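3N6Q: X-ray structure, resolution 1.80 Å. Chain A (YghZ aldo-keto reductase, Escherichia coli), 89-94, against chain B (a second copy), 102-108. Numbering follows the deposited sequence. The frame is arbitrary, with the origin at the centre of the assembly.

Chain A (89-94) RDELII
Chain B (102-108) MWPGPYG

Glu A91 and Tyr B107 dominate this contact between two copies of the reductase, which buries 346 Å² in all; their CA atoms, 6.1 Å apart, set the register. Residues 89-91 of chain A form a 3-10 segment, closed by Leu A92 N to Arg A89 O at 3.0 Å, and the chain extends into a strand at Ile A93. Residues 102-108 of chain B have no regular helix or strand, but a type I turn runs from Gly B105 to Gly B108, and within it the CA-to-CB bond of Tyr B107 (phi/psi -106/6) points toward chain A. Its ring (chi1 m, -42°; chi2 -55°) meets two chemically different surroundings. Ile A93, m at both chi angles, lays CD1 over one face, 3.6 Å from the ring centroid and 9° off the normal, in a CH-pi contact, while its CG1 lies 3.3 Å from CZ of Tyr B107. At the ring edge, Glu A91 O approaches Tyr B107 CE2 to 3.4 Å.

The CA-to-CB bond of Glu A91 points sideways (chi1 -82°, chi2 t, chi3 73°), yet its CG reaches 3.5 Å from Pro B104 O and 3.6 Å from Trp B103 CD1. The CA-to-CB bond of Trp B103 (chi1 p, chi2 79°) points toward chain A, and its NE1 donates a weak hydrogen bond to Asp A90 O, 3.2 Å long but bent to 124° at the hydrogen.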

# COMPACT_ATOMS: atom_id res chain seq x y z
N ARG A 89 25.45 -1.92 1.24
CA ARG A 89 24.28 -1.55 2.07
C ARG A 89 23.47 -2.79 2.46
O ARG A 89 22.92 -2.87 3.58
CB ARG A 89 23.42 -0.44 1.44
CG ARG A 89 22.33 0.13 2.38
CD ARG A 89 20.96 -0.66 2.20
NE ARG A 89 19.91 -0.17 3.12
CZ ARG A 89 19.81 -0.56 4.40
NH1 ARG A 89 20.69 -1.44 4.91
NH2 ARG A 89 18.82 -0.11 5.16
N ASP A 90 23.40 -3.78 1.57
CA ASP A 90 22.54 -4.94 1.87
C ASP A 90 23.23 -5.93 2.81
O ASP A 90 22.63 -6.99 3.19
CB ASP A 90 22.10 -5.65 0.58
CG ASP A 90 21.18 -4.76 -0.27
OD1 ASP A 90 20.61 -3.75 0.27
OD2 ASP A 90 21.03 -5.05 -1.48
N GLU A 91 24.47 -5.60 3.22
CA GLU A 91 25.20 -6.35 4.27
C GLU A 91 25.04 -5.64 5.64
O GLU A 91 25.54 -6.12 6.62
CB GLU A 91 26.66 -6.48 3.87
CG GLU A 91 26.86 -7.68 2.86
CD GLU A 91 28.22 -7.66 2.22
OE1 GLU A 91 29.17 -7.99 2.95
OE2 GLU A 91 28.31 -7.46 0.97
N LEU A 92 24.36 -4.50 5.68
CA LEU A 92 24.25 -3.75 6.93
C LEU A 92 22.82 -3.76 7.49
O LEU A 92 21.84 -3.70 6.73
CB LEU A 92 24.64 -2.27 6.71
CG LEU A 92 26.01 -2.04 6.09
CD1 LEU A 92 26.20 -0.50 5.91
CD2 LEU A 92 27.09 -2.66 7.04
N ILE A 93 22.71 -3.60 8.81
CA ILE A 93 21.44 -3.34 9.45
C ILE A 93 21.56 -1.97 10.06
O ILE A 93 22.37 -1.76 11.01
CB ILE A 93 21.22 -4.33 10.61
CG1 ILE A 93 21.22 -5.80 10.07
CG2 ILE A 93 19.89 -4.05 11.35
CD1 ILE A 93 20.18 -6.15 8.91
N ILE A 94 20.74 -1.08 9.57
CA ILE A 94 20.82 0.31 10.00
C ILE A 94 19.53 0.61 10.75
O ILE A 94 18.42 0.36 10.25
CB ILE A 94 20.92 1.25 8.73
CG1 ILE A 94 22.22 0.93 8.00
CG2 ILE A 94 20.82 2.75 9.17
CD1 ILE A 94 22.34 1.59 6.55
N MET B 102 23.86 -16.05 -1.61
CA MET B 102 23.88 -15.13 -2.72
C MET B 102 24.97 -14.08 -2.49
O MET B 102 25.74 -13.78 -3.43
CB MET B 102 22.51 -14.42 -2.84
CG MET B 102 22.60 -13.31 -3.89
SD MET B 102 22.69 -13.98 -5.55
CE MET B 102 23.17 -12.49 -6.47
N TRP B 103 24.93 -13.40 -1.34
CA TRP B 103 26.02 -12.45 -1.02
C TRP B 103 26.61 -12.76 0.36
O TRP B 103 26.06 -13.52 1.14
CB TRP B 103 25.58 -10.96 -1.21
CG TRP B 103 24.53 -10.49 -0.22
CD1 TRP B 103 24.77 -10.10 1.10
CD2 TRP B 103 23.13 -10.25 -0.46
NE1 TRP B 103 23.60 -9.66 1.66
CE2 TRP B 103 22.58 -9.75 0.75
CE3 TRP B 103 22.27 -10.49 -1.56
CZ2 TRP B 103 21.22 -9.38 0.87
CZ3 TRP B 103 20.92 -10.16 -1.45
CH2 TRP B 103 20.39 -9.59 -0.23
N PRO B 104 27.78 -12.20 0.67
CA PRO B 104 28.50 -12.65 1.88
C PRO B 104 27.76 -12.14 3.12
O PRO B 104 27.04 -11.12 3.06
CB PRO B 104 29.83 -11.91 1.80
CG PRO B 104 29.90 -11.26 0.48
CD PRO B 104 28.55 -11.28 -0.19
N GLY B 105 27.91 -12.86 4.23
CA GLY B 105 27.44 -12.34 5.52
C GLY B 105 26.08 -12.89 5.94
O GLY B 105 25.43 -13.62 5.18
N PRO B 106 25.60 -12.47 7.12
CA PRO B 106 24.39 -13.07 7.68
C PRO B 106 23.06 -12.69 6.98
O PRO B 106 22.01 -13.33 7.31
CB PRO B 106 24.42 -12.62 9.14
CG PRO B 106 25.18 -11.21 9.07
CD PRO B 106 26.32 -11.62 8.09
N TYR B 107 23.06 -11.71 6.05
CA TYR B 107 21.80 -11.32 5.37
C TYR B 107 21.77 -11.82 3.93
O TYR B 107 20.92 -11.43 3.20
CB TYR B 107 21.53 -9.79 5.47
CG TYR B 107 21.86 -9.30 6.85
CD1 TYR B 107 21.27 -9.89 8.00
CD2 TYR B 107 22.91 -8.41 7.04
CE1 TYR B 107 21.76 -9.60 9.27
CE2 TYR B 107 23.41 -8.11 8.34
CZ TYR B 107 22.77 -8.68 9.44
OH TYR B 107 23.28 -8.42 10.72
N GLY B 108 22.77 -12.63 3.53
CA GLY B 108 22.90 -12.98 2.12
C GLY B 108 22.49 -14.43 1.81
O GLY B 108 22.80 -14.93 0.72